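Local coordinates for protein internalin C2 (Listeria monocytogenes serotype 4b str. F2365, PDB 4FHO) that probably takes part in adhesion of the bacterium to host cells or in their invasion, as a leucine-rich-repeat protein of the internalin family, at residues 16-21 and 44-49; 27-30 and 36-39; 30-35 and 39-44. All blocks are in the same frame, centred on the assembly; numbering follows the deposited sequence.

Interaction 1 (16-21 and 44-49); sequences NVIFPD and ADLDGI
Leu46, on helix 43-47, meets Ile18 and Phe19 in the hydrophobic core of the N-terminal cap domain of this internalin, the small helical unit that precedes the leucine-rich repeats. Ahead of it in the chain, Asp45 OD2 is hydrogen-bonded to Thr42 OG1. Leu46 itself turns inward, and its two methyls divide the work. CD1 meets Ile18 CD1 tip to tip at 4.1 Å, where helix 15-18 ends. The backbones stand well apart here, with 10.4 Å between Ile18 CA and Leu46 CA. With CG1 anti to the carbonyl carbon (chi1 -60°) and chi2 extended, the CG1-CD1 branch of Ile18 is long enough to help span this gap, and its wholly apolar surface suits a buried site. Phe19, the first residue past its own helix, offers its ring edge-on: Leu46 CD2 lies in the ring plane, 3.9 Å from Phe19 CE2. Val28 of helix 22-31, Val41 and Tyr67 close round the same leucine; Ile18, Phe19 and Leu46 are all buried. Next, Asp47 ties this part of the chain to what follows, Asp47 OD1 binding Asn69 ND2 and Asp47 O binding Asn70 ND2. Beyond it the Ile49 side chain packs on Val28, while Ile49 N returns to Leu46 O in a backbone hydrogen bond of 3.2 Å.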
loop_
_atom_site.group_PDB
_atom_site.type_symbol
_atom_site.label_atom_id
_atom_site.label_comp_id
_atom_site.label_asym_id
_atom_site.label_seq_id
_atom_site.Cartn_x
_atom_site.Cartn_y
_atom_site.Cartn_z
ATOM N N ASN A 16 18.466 -11.034 16.607
ATOM C CA ASN A 16 17.379 -10.736 17.583
ATOM C C ASN A 16 17.596 -9.512 18.495
ATOM O O ASN A 16 16.737 -9.221 19.327
ATOM C CB ASN A 16 16.985 -11.989 18.396
ATOM C CG ASN A 16 18.063 -12.463 19.374
ATOM O OD1 ASN A 16 19.202 -12.005 19.367
ATOM N ND2 ASN A 16 17.688 -13.406 20.217
ATOM N N VAL A 17 18.747 -8.843 18.364
ATOM C CA VAL A 17 19.011 -7.529 18.993
ATOM C C VAL A 17 18.523 -6.437 18.051
ATOM O O VAL A 17 17.758 -5.563 18.464
ATOM C CB VAL A 17 20.517 -7.296 19.271
ATOM C CG1 VAL A 17 20.799 -5.852 19.701
ATOM C CG2 VAL A 17 21.033 -8.267 20.329
ATOM N N ILE A 18 18.999 -6.495 16.800
ATOM C CA ILE A 18 18.619 -5.553 15.721
ATOM C C ILE A 18 17.104 -5.600 15.460
ATOM O O ILE A 18 16.470 -4.563 15.361
ATOM C CB ILE A 18 19.336 -5.876 14.380
ATOM C CG1 ILE A 18 20.861 -5.797 14.486
ATOM C CG2 ILE A 18 18.907 -4.913 13.272
ATOM C CD1 ILE A 18 21.538 -6.502 13.328
ATOM N N PHE A 19 16.552 -6.811 15.330
ATOM C CA PHE A 19 15.118 -7.045 15.086
ATOM C C PHE A 19 14.517 -7.675 16.346
ATOM O O PHE A 19 14.534 -8.910 16.487
ATOM C CB PHE A 19 14.920 -7.951 13.880
ATOM C CG PHE A 19 15.451 -7.374 12.606
ATOM C CD1 PHE A 19 14.645 -6.571 11.800
ATOM C CD2 PHE A 19 16.768 -7.621 12.203
ATOM C CE1 PHE A 19 15.137 -6.034 10.614
ATOM C CE2 PHE A 19 17.266 -7.075 11.020
ATOM C CZ PHE A 19 16.448 -6.276 10.225
ATOM N N PRO A 20 14.027 -6.834 17.291
ATOM C CA PRO A 20 13.511 -7.403 18.550
ATOM C C PRO A 20 12.249 -8.272 18.435
ATOM O O PRO A 20 12.051 -9.139 19.270
ATOM C CB PRO A 20 13.290 -6.168 19.439
ATOM C CG PRO A 20 13.251 -5.013 18.512
ATOM C CD PRO A 20 14.182 -5.370 17.399
ATOM N N ASP A 21 11.440 -8.069 17.400
ATOM C CA ASP A 21 10.277 -8.924 17.150
ATOM C C ASP A 21 10.740 -10.324 16.686
ATOM O O ASP A 21 11.341 -10.416 15.624
ATOM C CB ASP A 21 9.371 -8.295 16.095
ATOM C CG ASP A 21 8.034 -8.954 16.023
ATOM O OD1 ASP A 21 7.961 -10.074 15.463
ATOM O OD2 ASP A 21 7.049 -8.344 16.507
ATOM N N ALA A 44 26.623 -5.636 5.554
ATOM C CA ALA A 44 26.594 -6.244 4.205
ATOM C C ALA A 44 25.517 -7.334 4.029
ATOM O O ALA A 44 24.896 -7.407 2.966
ATOM C CB ALA A 44 27.961 -6.799 3.831
ATOM N N ASP A 45 25.305 -8.165 5.059
ATOM C CA ASP A 45 24.221 -9.181 5.050
ATOM C C ASP A 45 22.853 -8.515 4.977
ATOM O O ASP A 45 21.995 -8.935 4.205
ATOM C CB ASP A 45 24.235 -10.060 6.307
ATOM C CG ASP A 45 25.481 -10.902 6.429
ATOM O OD1 ASP A 45 25.683 -11.785 5.575
ATOM O OD2 ASP A 45 26.238 -10.686 7.397
ATOM N N LEU A 46 22.671 -7.473 5.791
ATOM C CA LEU A 46 21.441 -6.669 5.782
ATOM C C LEU A 46 21.239 -5.935 4.445
ATOM O O LEU A 46 20.129 -5.920 3.922
ATOM C CB LEU A 46 21.429 -5.688 6.968
ATOM C CG LEU A 46 21.454 -6.276 8.388
ATOM C CD1 LEU A 46 21.296 -5.186 9.427
ATOM C CD2 LEU A 46 20.337 -7.301 8.572
ATOM N N ASP A 47 22.316 -5.371 3.887
ATOM C CA ASP A 47 22.261 -4.698 2.566
ATOM C C ASP A 47 21.935 -5.633 1.380
ATOM O O ASP A 47 21.484 -5.146 0.339
ATOM C CB ASP A 47 23.549 -3.879 2.293
ATOM C CG ASP A 47 23.620 -2.563 3.098
ATOM O OD1 ASP A 47 22.588 -2.028 3.548
ATOM O OD2 ASP A 47 24.730 -2.039 3.279
ATOM N N GLY A 48 22.146 -6.949 1.540
ATOM C CA GLY A 48 21.755 -7.956 0.546
ATOM C C GLY A 48 20.309 -8.457 0.596
ATOM O O GLY A 48 19.936 -9.270 -0.239
ATOM N N ILE A 49 19.495 -7.990 1.555
ATOM C CA ILE A 49 18.065 -8.367 1.624
ATOM C C ILE A 49 17.272 -7.478 0.663
ATOM O O ILE A 49 17.101 -6.284 0.911
ATOM C CB ILE A 49 17.475 -8.271 3.056
ATOM C CG1 ILE A 49 18.278 -9.145 4.024
ATOM C CG2 ILE A 49 16.000 -8.707 3.059
ATOM C CD1 ILE A 49 17.808 -9.105 5.459
#

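Interaction 2 (27-30 and 36-39); sequences AVKT and NVTD
Lys29, near the end of helix 22-31, runs beside the type I beta turn Asn36-Asp39, its CA 5.8 Å from Val37 CA, and the turn is closed by Asp39 N bonding to Asn36 O. The lysine touches with its methylenes. CG stands anti to the backbone N (chi1 -178°), which lays it over the peptide between Asn36 and Val37, with Lys29 CG 3.8 Å from Asn36 C and Lys29 CD 3.9 Å from Val37 N. Nearer the backbone, Lys29 CB lies 4.2 Å from Val37 CG1. Bends at chi2 and chi3 carry the ammonium away from the turn, to Asn26 OD1 in the same helix. The turn is stiffened by its own polar side chains. Asn36 OD1 accepts from Thr38 N at 3.0 Å in an Asx turn, the bond almost straight at 179° and the donor tilted 23° from the carbonyl plane. Asp39 OD2 takes Asn36 N at 2.8 Å, met from above the carboxylate plane. Asparagine and aspartate suit these places because their short arms reach nearby backbone N-H groups. With no hydrogen bond between the segments, the contact implies a division of labour: aliphatic carbon packs against a peptide, while Lys29 NZ bonds within its helix and Asn36 OD1 and Asp39 OD2 brace the turn.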
loop_
_atom_site.group_PDB
_atom_site.type_symbol
_atom_site.label_atom_id
_atom_site.label_comp_id
_atom_site.label_asym_id
_atom_site.label_seq_id
_atom_site.Cartn_x
_atom_site.Cartn_y
_atom_site.Cartn_z
ATOM N N ALA A 27 12.345 -14.023 9.987
ATOM C CA ALA A 27 12.345 -13.708 8.551
ATOM C C ALA A 27 13.717 -13.195 8.064
ATOM O O ALA A 27 14.148 -13.571 6.973
ATOM C CB ALA A 27 11.223 -12.735 8.199
ATOM N N VAL A 28 14.409 -12.378 8.871
ATOM C CA VAL A 28 15.775 -11.906 8.530
ATOM C C VAL A 28 16.808 -13.039 8.580
ATOM O O VAL A 28 17.726 -13.070 7.761
ATOM C CB VAL A 28 16.213 -10.713 9.418
ATOM C CG1 VAL A 28 17.655 -10.320 9.153
ATOM C CG2 VAL A 28 15.266 -9.533 9.165
ATOM N N LYS A 29 16.655 -13.945 9.547
ATOM C CA LYS A 29 17.463 -15.168 9.643
ATOM C C LYS A 29 17.399 -15.981 8.351
ATOM O O LYS A 29 18.440 -16.396 7.835
ATOM C CB LYS A 29 17.005 -16.010 10.848
ATOM C CG LYS A 29 17.782 -17.302 11.112
ATOM C CD LYS A 29 16.894 -18.385 11.716
ATOM C CE LYS A 29 16.048 -19.084 10.657
ATOM N NZ LYS A 29 14.931 -19.871 11.255
ATOM N N THR A 30 16.188 -16.171 7.818
ATOM C CA THR A 30 16.001 -16.895 6.550
ATOM C C THR A 30 16.564 -16.120 5.352
ATOM O O THR A 30 17.270 -16.695 4.527
ATOM C CB THR A 30 14.516 -17.246 6.324
ATOM O OG1 THR A 30 14.065 -18.036 7.430
ATOM C CG2 THR A 30 14.300 -18.032 5.016
ATOM N N ASN A 36 20.460 -19.495 13.164
ATOM C CA ASN A 36 19.729 -19.100 14.380
ATOM C C ASN A 36 19.544 -17.573 14.452
ATOM O O ASN A 36 20.397 -16.828 13.968
ATOM C CB ASN A 36 20.508 -19.593 15.614
ATOM C CG ASN A 36 19.633 -19.743 16.857
ATOM O OD1 ASN A 36 19.020 -18.782 17.333
ATOM N ND2 ASN A 36 19.585 -20.955 17.399
ATOM N N VAL A 37 18.445 -17.124 15.070
ATOM C CA VAL A 37 18.200 -15.681 15.328
ATOM C C VAL A 37 19.215 -15.045 16.300
ATOM O O VAL A 37 19.375 -13.825 16.304
ATOM C CB VAL A 37 16.781 -15.391 15.869
ATOM C CG1 VAL A 37 15.713 -15.770 14.853
ATOM C CG2 VAL A 37 16.557 -16.089 17.208
ATOM N N THR A 38 19.871 -15.869 17.129
ATOM C CA THR A 38 21.002 -15.430 17.953
ATOM C C THR A 38 22.312 -15.228 17.172
ATOM O O THR A 38 23.261 -14.687 17.746
ATOM C CB THR A 38 21.274 -16.396 19.138
ATOM O OG1 THR A 38 21.464 -17.726 18.651
ATOM C CG2 THR A 38 20.112 -16.392 20.119
ATOM N N ASP A 39 22.385 -15.660 15.901
ATOM C CA ASP A 39 23.608 -15.480 15.090
ATOM C C ASP A 39 23.814 -14.021 14.706
ATOM O O ASP A 39 22.849 -13.266 14.542
ATOM C CB ASP A 39 23.602 -16.300 13.790
ATOM C CG ASP A 39 23.567 -17.802 14.021
ATOM O OD1 ASP A 39 24.055 -18.285 15.063
ATOM O OD2 ASP A 39 23.041 -18.505 13.135
#

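Interaction 3 (30-35 and 39-44); sequences TATGKS and DAVTQA
A Schellman motif ends helix 22-31 in the cap domain, and the chain leaving it packs through Thr32, Lys34 and Ser35 against the short strand 40-41 and the residue before it. Gly33 makes the reversal with a positive phi of 69°, a conformation easy for a residue without a side chain; Gly33 N bonds back to Thr30 O, and Lys34 N probably to Lys29 O. Just before it, Thr32 keeps its hydroxyl between the backbone N and the carbonyl carbon (chi1 59°). That hydroxyl binds Val28 O in the helix and merely borders Val41, with 4.0 Å from Thr32 OG1 to Val41 CG1, while the methyl CG2 packs on Ile49 CD1. Lys34, bent at chi2, passes obliquely across Val41. Lys34 CG and Lys34 CE each lie 4.1 Å from Val41 CG1, and Lys34 CE comes 3.4 Å from Ala40 O. The ammonium stays remote from the carboxylate of Asp39, with 6.5 Å from Lys34 NZ to Asp39 OD2, so any attraction is probably mild. A carboxylate oxygen can accept from two backbone N-H groups, as Asp39 OD2 does: besides Asn36 N it takes a weak, bent bond of 3.2 Å from Ser35 N. The small serine lets it come close, Ser35 CB lying 3.6 Å from Asp39 OD2. Val41 turns inward, where a branched aliphatic suits the buried site among Ile15, Ile18 and Thr32. Its backbone pairs with Thr13 of the antiparallel strand 13-14, and Thr42 then occupies the N-cap of helix 43-47. This succession of helix, loop, short strand and helix is consistent with the EF-hand-like cap of internalins.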
loop_
_atom_site.group_PDB
_atom_site.type_symbol
_atom_site.label_atom_id
_atom_site.label_comp_id
_atom_site.label_asym_id
_atom_site.label_seq_id
_atom_site.Cartn_x
_atom_site.Cartn_y
_atom_site.Cartn_z
ATOM N N THR A 30 16.188 -16.171 7.818
ATOM C CA THR A 30 16.001 -16.895 6.550
ATOM C C THR A 30 16.564 -16.120 5.352
ATOM O O THR A 30 17.270 -16.695 4.527
ATOM C CB THR A 30 14.516 -17.246 6.324
ATOM O OG1 THR A 30 14.065 -18.036 7.430
ATOM C CG2 THR A 30 14.300 -18.032 5.016
ATOM N N ALA A 31 16.257 -14.824 5.278
ATOM C CA ALA A 31 16.734 -13.950 4.191
ATOM C C ALA A 31 18.269 -13.808 4.126
ATOM O O ALA A 31 18.817 -13.672 3.032
ATOM C CB ALA A 31 16.074 -12.583 4.272
ATOM N N THR A 32 18.943 -13.866 5.279
ATOM C CA THR A 32 20.421 -13.813 5.363
ATOM C C THR A 32 21.118 -15.191 5.350
ATOM O O THR A 32 22.354 -15.260 5.433
ATOM C CB THR A 32 20.877 -13.033 6.625
ATOM O OG1 THR A 32 20.364 -13.669 7.804
ATOM C CG2 THR A 32 20.387 -11.592 6.580
ATOM N N GLY A 33 20.341 -16.273 5.245
ATOM C CA GLY A 33 20.868 -17.634 5.241
ATOM C C GLY A 33 21.464 -18.142 6.549
ATOM O O GLY A 33 22.157 -19.149 6.538
ATOM N N LYS A 34 21.171 -17.488 7.675
ATOM C CA LYS A 34 21.748 -17.880 8.972
ATOM C C LYS A 34 20.995 -19.047 9.614
ATOM O O LYS A 34 19.849 -19.342 9.251
ATOM C CB LYS A 34 21.803 -16.678 9.928
ATOM C CG LYS A 34 22.663 -15.517 9.431
ATOM C CD LYS A 34 24.158 -15.836 9.431
ATOM C CE LYS A 34 24.977 -14.711 8.827
ATOM N NZ LYS A 34 26.447 -14.966 8.921
ATOM N N SER A 35 21.662 -19.707 10.566
ATOM C CA SER A 35 21.109 -20.888 11.265
ATOM C C SER A 35 20.129 -20.534 12.386
ATOM O O SER A 35 19.105 -21.200 12.527
ATOM C CB SER A 35 22.236 -21.747 11.842
ATOM O OG SER A 35 23.079 -22.197 10.806
ATOM N N ASP A 39 22.385 -15.660 15.901
ATOM C CA ASP A 39 23.608 -15.480 15.090
ATOM C C ASP A 39 23.814 -14.021 14.706
ATOM O O ASP A 39 22.849 -13.266 14.542
ATOM C CB ASP A 39 23.602 -16.300 13.790
ATOM C CG ASP A 39 23.567 -17.802 14.021
ATOM O OD1 ASP A 39 24.055 -18.285 15.063
ATOM O OD2 ASP A 39 23.041 -18.505 13.135
ATOM N N ALA A 40 25.085 -13.666 14.537
ATOM C CA ALA A 40 25.512 -12.331 14.133
ATOM C C ALA A 40 25.231 -12.118 12.637
ATOM O O ALA A 40 25.244 -13.077 11.846
ATOM C CB ALA A 40 27.012 -12.125 14.446
ATOM N N VAL A 41 24.956 -10.866 12.269
ATOM C CA VAL A 41 24.963 -10.418 10.865
ATOM C C VAL A 41 25.805 -9.144 10.747
ATOM O O VAL A 41 25.913 -8.361 11.713
ATOM C CB VAL A 41 23.545 -10.186 10.309
ATOM C CG1 VAL A 41 22.833 -11.514 10.145
ATOM C CG2 VAL A 41 22.745 -9.252 11.204
ATOM N N THR A 42 26.445 -8.980 9.583
ATOM C CA THR A 42 27.140 -7.734 9.220
ATOM C C THR A 42 26.114 -6.812 8.560
ATOM O O THR A 42 24.994 -7.246 8.239
ATOM C CB THR A 42 28.303 -7.984 8.235
ATOM O OG1 THR A 42 27.793 -8.520 7.007
ATOM C CG2 THR A 42 29.304 -8.972 8.821
ATOM N N GLN A 43 26.496 -5.550 8.359
ATOM C CA GLN A 43 25.682 -4.613 7.578
ATOM C C GLN A 43 25.553 -5.052 6.112
ATOM O O GLN A 43 24.487 -4.867 5.515
ATOM C CB GLN A 43 26.217 -3.175 7.674
ATOM C CG GLN A 43 25.383 -2.117 6.950
ATOM C CD GLN A 43 23.911 -2.135 7.345
ATOM O OE1 GLN A 43 23.574 -2.097 8.533
ATOM N NE2 GLN A 43 23.031 -2.199 6.351
ATOM N N ALA A 44 26.623 -5.636 5.554
ATOM C CA ALA A 44 26.594 -6.244 4.205
ATOM C C ALA A 44 25.517 -7.334 4.029
ATOM O O ALA A 44 24.896 -7.407 2.966
ATOM C CB ALA A 44 27.961 -6.799 3.831
#

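Overall arrangement
From the N terminus, helix 15-18 and the residues after it supply the first half of interaction 1, whose loop closes only when helix 43-47 arrives. Interactions 2 and 3 are nested inside that loop. Both start from helix 22-31 and share Thr30 and Asp39: 27-30 meets the turn 36-39, and 30-35 meets 39-44, so their loops overlap. Lys34 N, probably hydrogen-bonded to Lys29 O, joins these two. Interaction 1 is linked to interaction 2 where Phe19 packs on Val28, and to interaction 3 where Ile18 packs on Val41. Together they tie the three helices and strand 40-41 into one cap at the end of the repeat array.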